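PDB 3ZVK: toxin of toxin-antitoxin system from Rickettsia felis, which cleaves single-stranded RNA as the magnesium-dependent PIN-domain toxin of a type II toxin-antitoxin pair, whose partner is the antitoxin VapB2. Local coordinates for residues 7-12 with 19-24; 23-28 with 32-37; 38-43 with 100-105. The protein carries 1 engineered substitution. One frame throughout, in Å; residues are numbered along the deposited sequence.

Contact 1 of 3, residues 7-12 with 19-24; sequences TNICVY and DSYYNN
Tyr21 extends from helix 19-29 across to helix 7-16, where its phenol end meets Ile9 and Tyr12, residues one turn apart. The aliphatic part falls to Ile9: its methyl CD1 lies 3.7 Å from Tyr21 CE2 and 3.6 Å from Tyr21 OH, approaching the ring at a slant. Ile9 CG1 stands anti to the carbonyl carbon (chi1 -80°), and the second torsion (-71°) then brings CD1 to the Tyr21 ring. The aromatic part is an oblique pair. The Tyr12 and Tyr21 centroids stand 5.6 Å apart with planes at 48°, and Tyr12 CD2 comes within 3.7 Å of Tyr21 CE2. Polar atoms contribute at two places on Tyr21. Ile9 O sits at its ring edge, in the ring plane and 4.1 Å from Tyr21 CD2, while Tyr21 OH is hydrogen-bonded to Asn116 OD1, which ties the far end of the ring to the loop after strand 112-115. Phe50 of a VapB antitoxin chain also packs on Tyr21. Helices 7-16 and 19-29 are thereby joined side chain to side chain as the helical pair connecting strands 2-5 and 33-37 of this PIN domain.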
# COMPACT_ATOMS: atom_id res chain seq x y z
N THR A 7 20.99 -23.73 -10.77
CA THR A 7 22.09 -22.81 -11.04
C THR A 7 23.06 -23.37 -12.08
O THR A 7 23.42 -22.64 -13.02
CB THR A 7 22.77 -22.40 -9.71
OG1 THR A 7 21.76 -21.91 -8.82
CG2 THR A 7 23.85 -21.31 -9.90
N ASN A 8 23.49 -24.63 -11.91
CA ASN A 8 24.42 -25.33 -12.80
C ASN A 8 23.93 -25.37 -14.24
O ASN A 8 24.72 -25.10 -15.13
CB ASN A 8 24.72 -26.75 -12.30
CG ASN A 8 25.43 -26.92 -10.98
OD1 ASN A 8 25.55 -28.05 -10.52
ND2 ASN A 8 26.03 -25.90 -10.39
N ILE A 9 22.63 -25.65 -14.46
CA ILE A 9 22.00 -25.66 -15.79
C ILE A 9 22.14 -24.29 -16.41
O ILE A 9 22.55 -24.19 -17.56
CB ILE A 9 20.52 -26.15 -15.74
CG1 ILE A 9 20.45 -27.70 -15.68
CG2 ILE A 9 19.68 -25.62 -16.91
CD1 ILE A 9 20.84 -28.51 -16.97
N CYS A 10 21.82 -23.22 -15.60
CA CYS A 10 21.84 -21.83 -16.03
C CYS A 10 23.23 -21.34 -16.41
O CYS A 10 23.38 -20.76 -17.49
CB CYS A 10 21.16 -20.92 -15.02
SG CYS A 10 19.37 -21.14 -14.91
N VAL A 11 24.26 -21.60 -15.54
CA VAL A 11 25.67 -21.27 -15.74
C VAL A 11 26.23 -21.96 -17.01
O VAL A 11 26.85 -21.30 -17.84
CB VAL A 11 26.53 -21.53 -14.48
CG1 VAL A 11 28.03 -21.33 -14.77
CG2 VAL A 11 26.11 -20.60 -13.33
N TYR A 12 25.94 -23.27 -17.19
CA TYR A 12 26.36 -24.03 -18.38
C TYR A 12 25.71 -23.52 -19.65
O TYR A 12 26.38 -23.47 -20.67
CB TYR A 12 26.13 -25.55 -18.21
CG TYR A 12 26.98 -26.39 -19.12
CD1 TYR A 12 28.32 -26.64 -18.82
CD2 TYR A 12 26.46 -26.96 -20.28
CE1 TYR A 12 29.12 -27.42 -19.66
CE2 TYR A 12 27.25 -27.71 -21.14
CZ TYR A 12 28.59 -27.93 -20.83
OH TYR A 12 29.37 -28.68 -21.67
N ASP A 19 23.58 -27.14 -27.80
CA ASP A 19 22.40 -27.32 -28.65
C ASP A 19 21.32 -28.17 -27.98
O ASP A 19 20.13 -27.90 -28.15
CB ASP A 19 22.78 -27.94 -30.01
CG ASP A 19 23.51 -27.03 -30.99
OD1 ASP A 19 23.65 -25.83 -30.71
OD2 ASP A 19 23.92 -27.53 -32.06
N SER A 20 21.73 -29.20 -27.24
CA SER A 20 20.81 -30.11 -26.55
C SER A 20 19.92 -29.37 -25.53
O SER A 20 18.72 -29.65 -25.45
CB SER A 20 21.53 -31.34 -25.98
OG SER A 20 22.28 -31.08 -24.81
N TYR A 21 20.50 -28.35 -24.84
CA TYR A 21 19.79 -27.50 -23.87
C TYR A 21 18.70 -26.67 -24.55
O TYR A 21 17.57 -26.69 -24.06
CB TYR A 21 20.78 -26.60 -23.07
CG TYR A 21 21.54 -27.29 -21.96
CD1 TYR A 21 21.91 -28.64 -22.07
CD2 TYR A 21 22.00 -26.58 -20.85
CE1 TYR A 21 22.67 -29.26 -21.08
CE2 TYR A 21 22.75 -27.20 -19.84
CZ TYR A 21 23.08 -28.54 -19.97
OH TYR A 21 23.79 -29.20 -19.00
N TYR A 22 19.00 -26.00 -25.70
CA TYR A 22 17.96 -25.22 -26.38
C TYR A 22 16.88 -26.09 -27.00
O TYR A 22 15.73 -25.66 -27.09
CB TYR A 22 18.51 -24.13 -27.34
CG TYR A 22 18.87 -24.57 -28.75
CD1 TYR A 22 17.87 -24.91 -29.67
CD2 TYR A 22 20.17 -24.48 -29.22
CE1 TYR A 22 18.18 -25.30 -30.97
CE2 TYR A 22 20.49 -24.82 -30.54
CZ TYR A 22 19.49 -25.22 -31.41
OH TYR A 22 19.79 -25.57 -32.70
N ASN A 23 17.23 -27.33 -27.44
CA ASN A 23 16.24 -28.24 -27.99
C ASN A 23 15.29 -28.74 -26.90
O ASN A 23 14.11 -28.90 -27.18
CB ASN A 23 16.89 -29.41 -28.75
CG ASN A 23 17.40 -29.04 -30.13
OD1 ASN A 23 18.57 -29.25 -30.46
ND2 ASN A 23 16.55 -28.51 -31.00
N ASN A 24 15.78 -28.94 -25.68
CA ASN A 24 14.96 -29.38 -24.54
C ASN A 24 14.08 -28.25 -24.09
O ASN A 24 12.93 -28.49 -23.73
CB ASN A 24 15.86 -29.80 -23.37
CG ASN A 24 16.53 -31.14 -23.53
OD1 ASN A 24 16.33 -31.85 -24.50
ND2 ASN A 24 17.38 -31.50 -22.59

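Contact 2 of 3, residues 23-28 with 32-37; sequences NNLELL and NTIAIS
Asn32 and Leu28 meet through hydrogen bonds, both accepted by Leu28 O. The side-chain amide makes one of them: Asn32 ND2 lies 2.9 Å from Leu28 O, with an N-H...O angle of 144°, in the carbonyl plane and on a lone pair, although the acceptor is tilted somewhat from the amide plane. The backbone makes the other, a weak bond of 2.9 Å from Asn32 N to Leu28 O. Asn32 CG stands beside its own backbone N (chi1 -48°), which brings ND2 to the same carbonyl as the main-chain donor. The amide is held at its other end too, since Asn32 OD1 is hydrogen-bonded to Met1 N. The two bonds to Leu28 O fasten the turn by which helix 19-29 gives way to strand 33-37, completing a beta-alpha-beta crossover from strand 2-5 to its parallel neighbour in the sheet. Apolar contacts seat the helix on strand 33-37. Ile34 CD1 approaches Leu25 CD2 to 3.7 Å, the two side chains crossing at about a right angle. Leu25 CD2 also meets the other branch of the isoleucine, 3.8 Å from Ile34 CG2. Leu28 CB is more distant, 4.4 Å from Ile34 CD1. A close methyl-to-carbonyl approach accompanies them, Ile34 CD1 lying 3.3 Å from Leu25 O. Trp132 packs against Leu25 and Leu28, and Trp46 of a VapB antitoxin chain against Leu25 and Ile34.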
# COMPACT_ATOMS: atom_id res chain seq x y z
N ASN A 23 17.23 -27.33 -27.44
CA ASN A 23 16.24 -28.24 -27.99
C ASN A 23 15.29 -28.74 -26.90
O ASN A 23 14.11 -28.90 -27.18
CB ASN A 23 16.89 -29.41 -28.75
CG ASN A 23 17.40 -29.04 -30.13
OD1 ASN A 23 18.57 -29.25 -30.46
ND2 ASN A 23 16.55 -28.51 -31.00
N ASN A 24 15.78 -28.94 -25.68
CA ASN A 24 14.96 -29.38 -24.54
C ASN A 24 14.08 -28.25 -24.09
O ASN A 24 12.93 -28.49 -23.73
CB ASN A 24 15.86 -29.80 -23.37
CG ASN A 24 16.53 -31.14 -23.53
OD1 ASN A 24 16.33 -31.85 -24.50
ND2 ASN A 24 17.38 -31.50 -22.59
N LEU A 25 14.63 -27.02 -24.11
CA LEU A 25 13.91 -25.82 -23.69
C LEU A 25 12.81 -25.50 -24.69
O LEU A 25 11.68 -25.32 -24.27
CB LEU A 25 14.84 -24.61 -23.49
CG LEU A 25 15.72 -24.62 -22.24
CD1 LEU A 25 16.88 -23.66 -22.40
CD2 LEU A 25 14.92 -24.32 -20.99
N GLU A 26 13.11 -25.48 -25.99
CA GLU A 26 12.10 -25.23 -27.03
C GLU A 26 10.98 -26.28 -26.99
O GLU A 26 9.83 -25.92 -27.19
CB GLU A 26 12.76 -25.31 -28.41
CG GLU A 26 12.24 -24.31 -29.40
CD GLU A 26 13.43 -23.59 -30.00
OE1 GLU A 26 14.05 -24.14 -30.94
OE2 GLU A 26 13.78 -22.51 -29.49
N LEU A 27 11.32 -27.57 -26.77
CA LEU A 27 10.33 -28.63 -26.71
C LEU A 27 9.40 -28.44 -25.51
O LEU A 27 8.17 -28.52 -25.69
CB LEU A 27 10.99 -30.01 -26.68
CG LEU A 27 10.08 -31.22 -26.38
CD1 LEU A 27 8.93 -31.36 -27.42
CD2 LEU A 27 10.88 -32.47 -26.29
N LEU A 28 9.98 -28.21 -24.32
CA LEU A 28 9.25 -28.06 -23.09
C LEU A 28 8.42 -26.79 -23.07
O LEU A 28 7.32 -26.82 -22.52
CB LEU A 28 10.20 -28.11 -21.86
CG LEU A 28 10.92 -29.45 -21.56
CD1 LEU A 28 11.85 -29.28 -20.40
CD2 LEU A 28 9.93 -30.61 -21.29
N ASN A 32 4.72 -26.34 -21.44
CA ASN A 32 5.09 -26.15 -20.03
C ASN A 32 5.66 -24.77 -19.80
O ASN A 32 5.96 -24.07 -20.75
CB ASN A 32 6.12 -27.23 -19.59
CG ASN A 32 5.72 -28.62 -19.97
OD1 ASN A 32 4.87 -29.25 -19.35
ND2 ASN A 32 6.26 -29.11 -21.06
N THR A 33 5.83 -24.40 -18.52
CA THR A 33 6.42 -23.13 -18.09
C THR A 33 7.85 -23.35 -17.66
O THR A 33 8.12 -24.17 -16.77
CB THR A 33 5.60 -22.53 -16.93
OG1 THR A 33 4.25 -22.32 -17.34
CG2 THR A 33 6.18 -21.22 -16.43
N ILE A 34 8.78 -22.61 -18.29
CA ILE A 34 10.19 -22.61 -17.92
C ILE A 34 10.41 -21.47 -16.97
O ILE A 34 10.08 -20.31 -17.29
CB ILE A 34 11.13 -22.59 -19.14
CG1 ILE A 34 10.92 -23.92 -19.96
CG2 ILE A 34 12.61 -22.47 -18.64
CD1 ILE A 34 11.30 -23.84 -21.32
N ALA A 35 10.95 -21.79 -15.77
CA ALA A 35 11.22 -20.80 -14.73
C ALA A 35 12.53 -20.97 -13.99
O ALA A 35 13.22 -21.98 -14.15
CB ALA A 35 10.06 -20.79 -13.73
N ILE A 36 12.90 -19.97 -13.18
CA ILE A 36 14.03 -19.98 -12.24
C ILE A 36 13.58 -19.35 -10.95
O ILE A 36 12.74 -18.45 -10.95
CB ILE A 36 15.41 -19.40 -12.70
CG1 ILE A 36 15.36 -17.90 -13.03
CG2 ILE A 36 16.09 -20.26 -13.77
CD1 ILE A 36 16.70 -17.18 -12.93
N SER A 37 14.11 -19.83 -9.86
CA SER A 37 13.86 -19.29 -8.54
C SER A 37 14.61 -17.96 -8.47
O SER A 37 15.66 -17.83 -9.10
CB SER A 37 14.45 -20.23 -7.49
OG SER A 37 14.20 -19.74 -6.19

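Contact 3 of 3, residues 38-43 with 100-105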
# COMPACT_ATOMS: atom_id res chain seq x y z
N SER A 38 14.11 -17.00 -7.70
CA SER A 38 14.83 -15.76 -7.46
C SER A 38 16.19 -16.10 -6.78
O SER A 38 17.14 -15.33 -6.97
CB SER A 38 14.00 -14.79 -6.61
OG SER A 38 13.54 -15.36 -5.40
N ILE A 39 16.30 -17.29 -6.07
CA ILE A 39 17.53 -17.82 -5.42
C ILE A 39 18.62 -18.16 -6.47
O ILE A 39 19.79 -17.85 -6.28
CB ILE A 39 17.27 -19.00 -4.42
CG1 ILE A 39 16.11 -18.72 -3.42
CG2 ILE A 39 18.56 -19.42 -3.69
CD1 ILE A 39 16.26 -17.44 -2.52
N VAL A 40 18.21 -18.73 -7.59
CA VAL A 40 19.08 -19.01 -8.75
C VAL A 40 19.58 -17.68 -9.30
O VAL A 40 20.78 -17.53 -9.49
CB VAL A 40 18.41 -19.86 -9.86
CG1 VAL A 40 19.26 -19.89 -11.13
CG2 VAL A 40 18.12 -21.27 -9.36
N LEU A 41 18.66 -16.71 -9.48
CA LEU A 41 18.98 -15.37 -9.98
C LEU A 41 19.97 -14.63 -9.10
O LEU A 41 20.87 -13.96 -9.61
CB LEU A 41 17.72 -14.55 -10.29
CG LEU A 41 17.96 -13.21 -10.98
CD1 LEU A 41 18.71 -13.37 -12.35
CD2 LEU A 41 16.71 -12.36 -11.00
N ALA A 42 19.86 -14.83 -7.76
CA ALA A 42 20.80 -14.26 -6.79
C ALA A 42 22.20 -14.78 -7.10
O ALA A 42 23.14 -14.00 -7.18
CB ALA A 42 20.39 -14.64 -5.38
N GLU A 43 22.32 -16.11 -7.34
CA GLU A 43 23.59 -16.75 -7.68
C GLU A 43 24.15 -16.26 -9.02
O GLU A 43 25.33 -15.98 -9.12
CB GLU A 43 23.45 -18.28 -7.67
CG GLU A 43 23.14 -18.89 -6.31
CD GLU A 43 24.26 -18.93 -5.28
OE1 GLU A 43 25.44 -19.05 -5.67
OE2 GLU A 43 23.95 -18.82 -4.08
N LEU A 100 19.63 -26.04 -1.16
CA LEU A 100 18.55 -26.44 -0.25
C LEU A 100 17.30 -25.50 -0.47
O LEU A 100 16.17 -26.00 -0.57
CB LEU A 100 19.06 -26.35 1.20
CG LEU A 100 18.63 -27.41 2.21
CD1 LEU A 100 18.31 -28.73 1.57
CD2 LEU A 100 19.72 -27.65 3.23
N LEU A 101 17.51 -24.18 -0.61
CA LEU A 101 16.45 -23.20 -0.85
C LEU A 101 15.83 -23.43 -2.23
O LEU A 101 14.61 -23.41 -2.37
CB LEU A 101 16.99 -21.74 -0.73
CG LEU A 101 17.27 -21.22 0.69
CD1 LEU A 101 18.12 -19.99 0.66
CD2 LEU A 101 16.00 -20.85 1.41
N ILE A 102 16.69 -23.65 -3.25
CA ILE A 102 16.33 -23.91 -4.63
C ILE A 102 15.46 -25.16 -4.72
O ILE A 102 14.42 -25.09 -5.39
CB ILE A 102 17.61 -23.97 -5.54
CG1 ILE A 102 18.19 -22.54 -5.71
CG2 ILE A 102 17.32 -24.59 -6.92
CD1 ILE A 102 19.74 -22.47 -5.80
N ALA A 103 15.85 -26.27 -4.05
CA ALA A 103 15.15 -27.56 -4.02
C ALA A 103 13.79 -27.42 -3.34
O ALA A 103 12.79 -27.90 -3.88
CB ALA A 103 16.00 -28.62 -3.31
N SER A 104 13.75 -26.70 -2.20
CA SER A 104 12.54 -26.39 -1.40
C SER A 104 11.51 -25.70 -2.26
O SER A 104 10.32 -25.97 -2.14
CB SER A 104 12.89 -25.45 -0.25
OG SER A 104 13.80 -26.08 0.63
N HIS A 105 11.98 -24.75 -3.09
CA HIS A 105 11.20 -23.92 -4.01
C HIS A 105 10.55 -24.78 -5.08
O HIS A 105 9.35 -24.62 -5.30
CB HIS A 105 12.06 -22.79 -4.61
CG HIS A 105 11.25 -21.63 -5.12
ND1 HIS A 105 11.86 -20.49 -5.58
CD2 HIS A 105 9.92 -21.49 -5.23
CE1 HIS A 105 10.88 -19.69 -5.95
NE2 HIS A 105 9.70 -20.23 -5.73
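Helices 38-43 and 100-105 run nearly antiparallel, with a signed crossing angle of -151° and axes 9.5 Å apart at closest approach. Their backbones come nearest at Ile39 and Ile102, whose CA atoms are 6.3 Å apart. Helix 38-50, which follows strand 33-37, here packs on helix 97-109, which precedes strand 112-115, in the PIN domain and beside the second toxin subunit. Ile102 is the hub of the side-chain contact: its CG1 lies 3.7 Å from Ile39 CG2 and 3.9 Å from Val40 CG2. Its CD1 follows, 3.9 Å from Ile39 CG2. The CG1 branch is anti to the carbonyl carbon (chi1 -72°), and from there the chain's end bends closer to helix 38-43. Val40 and Ile102 cross at about a right angle, whereas Ile39 meets Ile102 obliquely. Leu101 adds its CB, 4.1 Å from Ile39 CG2. Leu100 O receives two donors from opposite faces of its plane, Ser104 N and Ser104 OG, the hydroxyl at 2.7 Å. Leu101 also packs on Leu101 of the second subunit. Glu43 OE2 bonds Asn98 ND2 in the same chain, while OE1 is shared by Arg85 of the second subunit and Tyr76 of a VapB antitoxin chain. The close contacts between the helices are all between aliphatic carbons, and buried, resting on the methyls of Ile39 and Val40 against the CG1 methylene and CD1 of Ile102 and the CB of Leu101.

In the fold
The three contacts follow the chain round the PIN fold. Contacts 1 and 2 share helix 19-29, with centres about 10 Å apart; they also touch through Cys10 SG and Ile36 CG2, at 3.6 Å. Contact 3 lies about 17 Å, centre to centre, from either. Thr7 joins it to contact 1, its OG1 being 3.7 Å from Ile102 CD1, and strand 33-37 leads straight from contact 2 into helix 38-50, with a probable hydrogen bond between Ser37 OG and His105 ND1. Gly6, an engineered residue at a predicted magnesium-binding position, is about 4 Å from the side chain of Val40, about 5 Å from that of Ile9 and about 10 Å from that of Ile34, so contacts 3 and 1 border the presumed metal site.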